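Local coordinates for protein intron-associated endonuclease 1 (Enterobacteria phage T4, PDB 1MK0) that probably cleaves DNA as a GIY-YIG homing endonuclease encoded by a phage intron, this chain being its catalytic domain, at residues Met1-Tyr6 and Val18-Phe24; Ile5-Lys9 and Arg27-Phe32. The protein carries 1 engineered substitution. All coordinates share one frame; numbering follows the deposited sequence.

Contact 1: residues Met1-Tyr6 and Val18-Phe24; sequences MKSGIY and VGSAKDF. With CIT (citric acid), chain B.
F24 and Y6 bury the most surface here, and Y6 CB touches F24 CE1 at 3.7 Å. The F24 ring packs along the backbone of K2-I5. F24 CZ is 3.4 Å from G4 N. G4, with backbone angles that suit glycine, lets this ring lie against its backbone. K2 CG touches the same ring at CD2.

Y6 lies across G19 of the partner strand. G19 CA sits over the face of the Y6 ring, 3.8 Å from its centroid, in a CH-pi contact. With chi1 at 63°, Y6 CG stands between its own N and carbonyl carbon, and the ring leans over the neighbouring strand. Strands 4-10 and 16-21 form an antiparallel hairpin with the GIY and YVG sequences of the GIY-YIG family. G4 and A21 bond both ways, as do Y6 and G19. S20 N donates to citrate O6 at 2.9 Å; the citrate probably comes from the crystallisation liquor.

D23 is the N-cap of helix 24-37. Its OD2 caps K26 N, while D23 OD1 takes K2 N at 3.1 Å through the anti lone pair. F24 N donates to K2 O. The helix start is thereby tied to the N-terminal segment, and the two glycines leave room for the aromatic rings.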
loop_
_atom_site.group_PDB
_atom_site.type_symbol
_atom_site.label_atom_id
_atom_site.label_comp_id
_atom_site.label_asym_id
_atom_site.label_seq_id
_atom_site.Cartn_x
_atom_site.Cartn_y
_atom_site.Cartn_z
ATOM N N MET A 1 -14.475 8.585 -8.540
ATOM C CA MET A 1 -13.304 7.848 -7.981
ATOM C C MET A 1 -11.995 8.553 -8.311
ATOM O O MET A 1 -11.895 9.262 -9.312
ATOM C CB MET A 1 -13.244 6.427 -8.554
ATOM C CG MET A 1 -14.422 5.535 -8.208
ATOM S SD MET A 1 -14.186 3.865 -8.867
ATOM C CE MET A 1 -15.705 3.082 -8.346
ATOM N N LYS A 2 -10.992 8.350 -7.463
ATOM C CA LYS A 2 -9.674 8.932 -7.679
ATOM C C LYS A 2 -8.678 7.779 -7.636
ATOM O O LYS A 2 -8.643 7.012 -6.673
ATOM C CB LYS A 2 -9.364 9.988 -6.613
ATOM C CG LYS A 2 -9.495 9.527 -5.180
ATOM C CD LYS A 2 -9.462 10.721 -4.228
ATOM C CE LYS A 2 -8.233 11.594 -4.464
ATOM N NZ LYS A 2 -8.221 12.808 -3.597
ATOM N N SER A 3 -7.886 7.654 -8.695
ATOM C CA SER A 3 -6.930 6.561 -8.820
ATOM C C SER A 3 -5.469 6.977 -8.826
ATOM O O SER A 3 -5.138 8.150 -8.977
ATOM C CB SER A 3 -7.219 5.779 -10.101
ATOM O OG SER A 3 -7.099 6.618 -11.240
ATOM N N GLY A 4 -4.594 5.989 -8.673
ATOM C CA GLY A 4 -3.174 6.270 -8.685
ATOM C C GLY A 4 -2.384 5.411 -7.725
ATOM O O GLY A 4 -2.809 4.317 -7.344
ATOM N N ILE A 5 -1.226 5.928 -7.334
ATOM C CA ILE A 5 -0.328 5.236 -6.422
ATOM C C ILE A 5 -0.443 5.872 -5.046
ATOM O O ILE A 5 -0.543 7.095 -4.921
ATOM C CB ILE A 5 1.134 5.352 -6.901
ATOM C CG1 ILE A 5 1.234 4.969 -8.382
ATOM C CG2 ILE A 5 2.035 4.470 -6.044
ATOM C CD1 ILE A 5 0.752 3.567 -8.697
ATOM N N TYR A 6 -0.420 5.043 -4.010
ATOM C CA TYR A 6 -0.538 5.543 -2.650
ATOM C C TYR A 6 0.450 4.860 -1.718
ATOM O O TYR A 6 1.099 3.882 -2.084
ATOM C CB TYR A 6 -1.958 5.292 -2.138
ATOM C CG TYR A 6 -2.300 3.820 -2.051
ATOM C CD1 TYR A 6 -1.890 3.051 -0.958
ATOM C CD2 TYR A 6 -2.975 3.182 -3.087
ATOM C CE1 TYR A 6 -2.140 1.687 -0.905
ATOM C CE2 TYR A 6 -3.228 1.817 -3.047
ATOM C CZ TYR A 6 -2.807 1.076 -1.954
ATOM O OH TYR A 6 -3.038 -0.271 -1.924
ATOM N N VAL A 18 3.457 0.473 -0.378
ATOM C CA VAL A 18 3.109 1.193 -1.598
ATOM C C VAL A 18 2.122 0.362 -2.407
ATOM O O VAL A 18 2.311 -0.834 -2.587
ATOM C CB VAL A 18 4.359 1.465 -2.466
ATOM C CG1 VAL A 18 3.939 2.051 -3.815
ATOM C CG2 VAL A 18 5.300 2.425 -1.742
ATOM N N GLY A 19 1.059 0.996 -2.890
ATOM C CA GLY A 19 0.080 0.264 -3.674
ATOM C C GLY A 19 -0.564 1.127 -4.740
ATOM O O GLY A 19 -0.226 2.295 -4.887
ATOM N N SER A 20 -1.491 0.540 -5.494
ATOM C CA SER A 20 -2.194 1.268 -6.545
ATOM C C SER A 20 -3.689 1.039 -6.370
ATOM O O SER A 20 -4.107 -0.004 -5.872
ATOM C CB SER A 20 -1.742 0.782 -7.924
ATOM O OG SER A 20 -1.997 -0.603 -8.094
ATOM N N ALA A 21 -4.502 2.006 -6.772
ATOM C CA ALA A 21 -5.940 1.848 -6.608
ATOM C C ALA A 21 -6.777 2.511 -7.683
ATOM O O ALA A 21 -6.383 3.529 -8.261
ATOM C CB ALA A 21 -6.357 2.383 -5.245
ATOM N N LYS A 22 -7.937 1.913 -7.941
ATOM C CA LYS A 22 -8.895 2.451 -8.897
ATOM C C LYS A 22 -9.557 3.607 -8.144
ATOM O O LYS A 22 -9.926 4.623 -8.734
ATOM C CB LYS A 22 -9.925 1.384 -9.281
ATOM C CG LYS A 22 -11.052 1.888 -10.182
ATOM C CD LYS A 22 -10.530 2.458 -11.497
ATOM C CE LYS A 22 -11.669 2.999 -12.354
ATOM N NZ LYS A 22 -11.177 3.654 -13.599
ATOM N N ASP A 23 -9.708 3.431 -6.831
ATOM C CA ASP A 23 -10.243 4.465 -5.946
ATOM C C ASP A 23 -9.514 4.363 -4.610
ATOM O O ASP A 23 -9.617 3.356 -3.910
ATOM C CB ASP A 23 -11.739 4.322 -5.689
ATOM C CG ASP A 23 -12.260 5.418 -4.772
ATOM O OD1 ASP A 23 -12.256 6.597 -5.194
ATOM O OD2 ASP A 23 -12.643 5.118 -3.624
ATOM N N PHE A 24 -8.786 5.414 -4.254
ATOM C CA PHE A 24 -8.018 5.432 -3.014
ATOM C C PHE A 24 -8.799 5.117 -1.742
ATOM O O PHE A 24 -8.474 4.172 -1.027
ATOM C CB PHE A 24 -7.328 6.787 -2.842
ATOM C CG PHE A 24 -6.262 7.061 -3.861
ATOM C CD1 PHE A 24 -5.143 6.237 -3.954
ATOM C CD2 PHE A 24 -6.364 8.153 -4.715
ATOM C CE1 PHE A 24 -4.135 6.500 -4.886
ATOM C CE2 PHE A 24 -5.368 8.427 -5.649
ATOM C CZ PHE A 24 -4.251 7.601 -5.737
HETATM C C1 CIT B . -3.504 -5.478 -4.405
HETATM O O1 CIT B . -4.281 -4.490 -4.706
HETATM O O2 CIT B . -4.027 -6.593 -4.046
HETATM C C2 CIT B . -1.975 -5.211 -4.502
HETATM C C3 CIT B . -1.431 -3.758 -4.495
HETATM O O7 CIT B . -1.753 -3.113 -5.791
HETATM C C4 CIT B . 0.056 -3.694 -4.273
HETATM C C5 CIT B . 0.904 -4.509 -5.169
HETATM O O3 CIT B . 1.241 -4.221 -6.298
HETATM O O4 CIT B . 1.314 -5.593 -4.748
HETATM C C6 CIT B . -2.133 -2.784 -3.509
HETATM O O5 CIT B . -2.186 -3.233 -2.315
HETATM O O6 CIT B . -2.545 -1.739 -4.058
HETATM O O HOH W 1 -8.843 5.569 -13.791
#

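Contact 2: residues Ile5-Lys9 and Arg27-Phe32; sequences IYQIK and RWKRHF. With CIT (citric acid), chain B.
H31 has chi1 at -86°, with CG roughly anti to its carbonyl carbon, and this carries NE2 from the helix to the hydroxyl of Y6. R27 has CG anti to its backbone N (chi1 -175°) and bends at chi2. The bend lays its guanidinium over H31 and turns the edge of that group to citrate O1. Y6 OH and H31 NE2 are 2.7 Å apart and hydrogen-bonded. Either could be the donor. The hydroxyl lies at the edge of the imidazole, in its plane. The two rings meet rim to rim. On its other nitrogen, H31 ND1 is hydrogen-bonded to H40 NE2. Bonds at both nitrogens would set the rotation of the imidazole.

W28 turns its edge to the face of Y6 in a T-shaped pair. The planes are at 82°. W28 NE1 is 3.3 Å from Y6 CD1, above the ring and offset toward its rim. W28 CZ2 rests against Y6 CB. Together Y6, W28 and H31 form an aromatic cluster between helix 24-37 and strand 4-10, the central strand of the three-stranded sheet of this GIY-YIG domain.

I8 fills the next position on the same side of the strand. I8 CD1 lies over one face of the H31 ring, 3.5 Å from H31 CD2. R27 NH1 lies over the opposite face, so the imidazole is flanked by a methyl group and a guanidinium. The R27 guanidinium in turn has H31 NE2 over one face and R30 NH2 over the other. R27 CG passes 3.6 Å from Y6 OH. The citrate probably comes from the crystallisation liquor. R27 NH2 donates to citrate O1 at 3.1 Å, and R27 NE makes a weak bond to the same oxygen.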
loop_
_atom_site.group_PDB
_atom_site.type_symbol
_atom_site.label_atom_id
_atom_site.label_comp_id
_atom_site.label_asym_id
_atom_site.label_seq_id
_atom_site.Cartn_x
_atom_site.Cartn_y
_atom_site.Cartn_z
ATOM N N ILE A 5 -1.226 5.928 -7.334
ATOM C CA ILE A 5 -0.328 5.236 -6.422
ATOM C C ILE A 5 -0.443 5.872 -5.046
ATOM O O ILE A 5 -0.543 7.095 -4.921
ATOM C CB ILE A 5 1.134 5.352 -6.901
ATOM C CG1 ILE A 5 1.234 4.969 -8.382
ATOM C CG2 ILE A 5 2.035 4.470 -6.044
ATOM C CD1 ILE A 5 0.752 3.567 -8.697
ATOM N N TYR A 6 -0.420 5.043 -4.010
ATOM C CA TYR A 6 -0.538 5.543 -2.650
ATOM C C TYR A 6 0.450 4.860 -1.718
ATOM O O TYR A 6 1.099 3.882 -2.084
ATOM C CB TYR A 6 -1.958 5.292 -2.138
ATOM C CG TYR A 6 -2.300 3.820 -2.051
ATOM C CD1 TYR A 6 -1.890 3.051 -0.958
ATOM C CD2 TYR A 6 -2.975 3.182 -3.087
ATOM C CE1 TYR A 6 -2.140 1.687 -0.905
ATOM C CE2 TYR A 6 -3.228 1.817 -3.047
ATOM C CZ TYR A 6 -2.807 1.076 -1.954
ATOM O OH TYR A 6 -3.038 -0.271 -1.924
ATOM N N GLN A 7 0.558 5.389 -0.505
ATOM C CA GLN A 7 1.414 4.792 0.504
ATOM C C GLN A 7 0.606 4.687 1.792
ATOM O O GLN A 7 -0.265 5.519 2.061
ATOM C CB GLN A 7 2.671 5.639 0.757
ATOM C CG GLN A 7 2.401 7.012 1.368
ATOM C CD GLN A 7 3.673 7.757 1.750
ATOM O OE1 GLN A 7 3.624 8.919 2.159
ATOM N NE2 GLN A 7 4.813 7.093 1.626
ATOM N N ILE A 8 0.867 3.632 2.556
ATOM C CA ILE A 8 0.229 3.424 3.851
ATOM C C ILE A 8 1.436 3.429 4.773
ATOM O O ILE A 8 2.274 2.533 4.708
ATOM C CB ILE A 8 -0.499 2.064 3.934
ATOM C CG1 ILE A 8 -1.656 2.039 2.929
ATOM C CG2 ILE A 8 -1.024 1.840 5.356
ATOM C CD1 ILE A 8 -2.443 0.742 2.914
ATOM N N LYS A 9 1.540 4.454 5.613
ATOM C CA LYS A 9 2.692 4.593 6.496
ATOM C C LYS A 9 2.418 4.363 7.976
ATOM O O LYS A 9 1.468 4.904 8.543
ATOM C CB LYS A 9 3.311 5.983 6.296
ATOM C CG LYS A 9 4.535 6.262 7.157
ATOM C CD LYS A 9 5.247 7.545 6.728
ATOM C CE LYS A 9 4.350 8.767 6.854
ATOM N NZ LYS A 9 5.065 10.030 6.503
ATOM N N ARG A 27 -9.992 1.539 -1.539
ATOM C CA ARG A 27 -8.898 0.579 -1.443
ATOM C C ARG A 27 -8.356 0.555 -0.019
ATOM O O ARG A 27 -8.063 -0.511 0.524
ATOM C CB ARG A 27 -7.760 0.935 -2.405
ATOM C CG ARG A 27 -6.642 -0.107 -2.416
ATOM C CD ARG A 27 -7.135 -1.407 -3.030
ATOM N NE ARG A 27 -6.210 -2.531 -2.870
ATOM C CZ ARG A 27 -6.158 -3.320 -1.801
ATOM N NH1 ARG A 27 -6.971 -3.115 -0.771
ATOM N NH2 ARG A 27 -5.320 -4.347 -1.783
ATOM N N TRP A 28 -8.221 1.736 0.580
ATOM C CA TRP A 28 -7.707 1.840 1.938
ATOM C C TRP A 28 -8.655 1.178 2.927
ATOM O O TRP A 28 -8.216 0.523 3.870
ATOM C CB TRP A 28 -7.482 3.307 2.319
ATOM C CG TRP A 28 -6.451 3.999 1.470
ATOM C CD1 TRP A 28 -5.427 3.413 0.782
ATOM C CD2 TRP A 28 -6.327 5.410 1.248
ATOM N NE1 TRP A 28 -4.674 4.370 0.142
ATOM C CE2 TRP A 28 -5.204 5.604 0.410
ATOM C CE3 TRP A 28 -7.054 6.529 1.674
ATOM C CZ2 TRP A 28 -4.792 6.874 -0.009
ATOM C CZ3 TRP A 28 -6.643 7.792 1.257
ATOM C CH2 TRP A 28 -5.522 7.953 0.424
ATOM N N LYS A 29 -9.954 1.356 2.715
ATOM C CA LYS A 29 -10.942 0.750 3.592
ATOM C C LYS A 29 -10.811 -0.758 3.501
ATOM O O LYS A 29 -10.893 -1.461 4.509
ATOM C CB LYS A 29 -12.360 1.167 3.188
ATOM C CG LYS A 29 -12.697 2.612 3.506
ATOM C CD LYS A 29 -14.169 2.895 3.263
ATOM C CE LYS A 29 -14.542 4.309 3.681
ATOM N NZ LYS A 29 -16.008 4.555 3.555
ATOM N N ARG A 30 -10.592 -1.255 2.287
ATOM C CA ARG A 30 -10.456 -2.692 2.078
ATOM C C ARG A 30 -9.227 -3.256 2.780
ATOM O O ARG A 30 -9.264 -4.364 3.313
ATOM C CB ARG A 30 -10.395 -3.018 0.584
ATOM C CG ARG A 30 -10.178 -4.499 0.295
ATOM C CD ARG A 30 -10.820 -4.904 -1.020
ATOM N NE ARG A 30 -10.234 -4.230 -2.171
ATOM C CZ ARG A 30 -9.232 -4.715 -2.899
ATOM N NH1 ARG A 30 -8.694 -5.889 -2.596
ATOM N NH2 ARG A 30 -8.779 -4.032 -3.942
ATOM N N HIS A 31 -8.138 -2.494 2.779
ATOM C CA HIS A 31 -6.913 -2.935 3.439
ATOM C C HIS A 31 -7.145 -3.206 4.915
ATOM O O HIS A 31 -6.720 -4.231 5.439
ATOM C CB HIS A 31 -5.822 -1.874 3.320
ATOM C CG HIS A 31 -5.032 -1.955 2.055
ATOM N ND1 HIS A 31 -4.269 -3.054 1.727
ATOM C CD2 HIS A 31 -4.864 -1.064 1.049
ATOM C CE1 HIS A 31 -3.660 -2.835 0.574
ATOM N NE2 HIS A 31 -4.005 -1.635 0.143
ATOM N N PHE A 32 -7.808 -2.277 5.589
ATOM C CA PHE A 32 -8.044 -2.444 7.009
ATOM C C PHE A 32 -9.094 -3.496 7.329
ATOM O O PHE A 32 -9.016 -4.145 8.368
ATOM C CB PHE A 32 -8.357 -1.085 7.636
ATOM C CG PHE A 32 -7.209 -0.117 7.534
ATOM C CD1 PHE A 32 -5.987 -0.410 8.130
ATOM C CD2 PHE A 32 -7.330 1.054 6.797
ATOM C CE1 PHE A 32 -4.896 0.451 7.989
ATOM C CE2 PHE A 32 -6.247 1.923 6.648
ATOM C CZ PHE A 32 -5.027 1.619 7.244
HETATM C C1 CIT B . -3.504 -5.478 -4.405
HETATM O O1 CIT B . -4.281 -4.490 -4.706
HETATM O O2 CIT B . -4.027 -6.593 -4.046
HETATM C C2 CIT B . -1.975 -5.211 -4.502
HETATM C C3 CIT B . -1.431 -3.758 -4.495
HETATM O O7 CIT B . -1.753 -3.113 -5.791
HETATM C C4 CIT B . 0.056 -3.694 -4.273
HETATM C C5 CIT B . 0.904 -4.509 -5.169
HETATM O O3 CIT B . 1.241 -4.221 -6.298
HETATM O O4 CIT B . 1.314 -5.593 -4.748
HETATM C C6 CIT B . -2.133 -2.784 -3.509
HETATM O O5 CIT B . -2.186 -3.233 -2.315
HETATM O O6 CIT B . -2.545 -1.739 -4.058
#

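How the contacts relate
Contacts 1 and 2 start from the same strand, 4-10, and share Y6. Contact 1 joins it to the neighbouring strand 16-21 and to the start of helix 24-37. Contact 2 joins it to the body of that helix. Contact 1 combines backbone hydrogen bonds with packing of F24 and Y6, and runs from the strand pairs, partly buried, to an exposed N-terminal end. Contact 2 lies nearer the centre of the chain, buries less surface and works through side chains alone. The two touch where A21 CB meets R27 CB at 3.5 Å. Both reach the citrate, contact 1 through S20 N and contact 2 through R27, with Y17 and T95 adding further bonds.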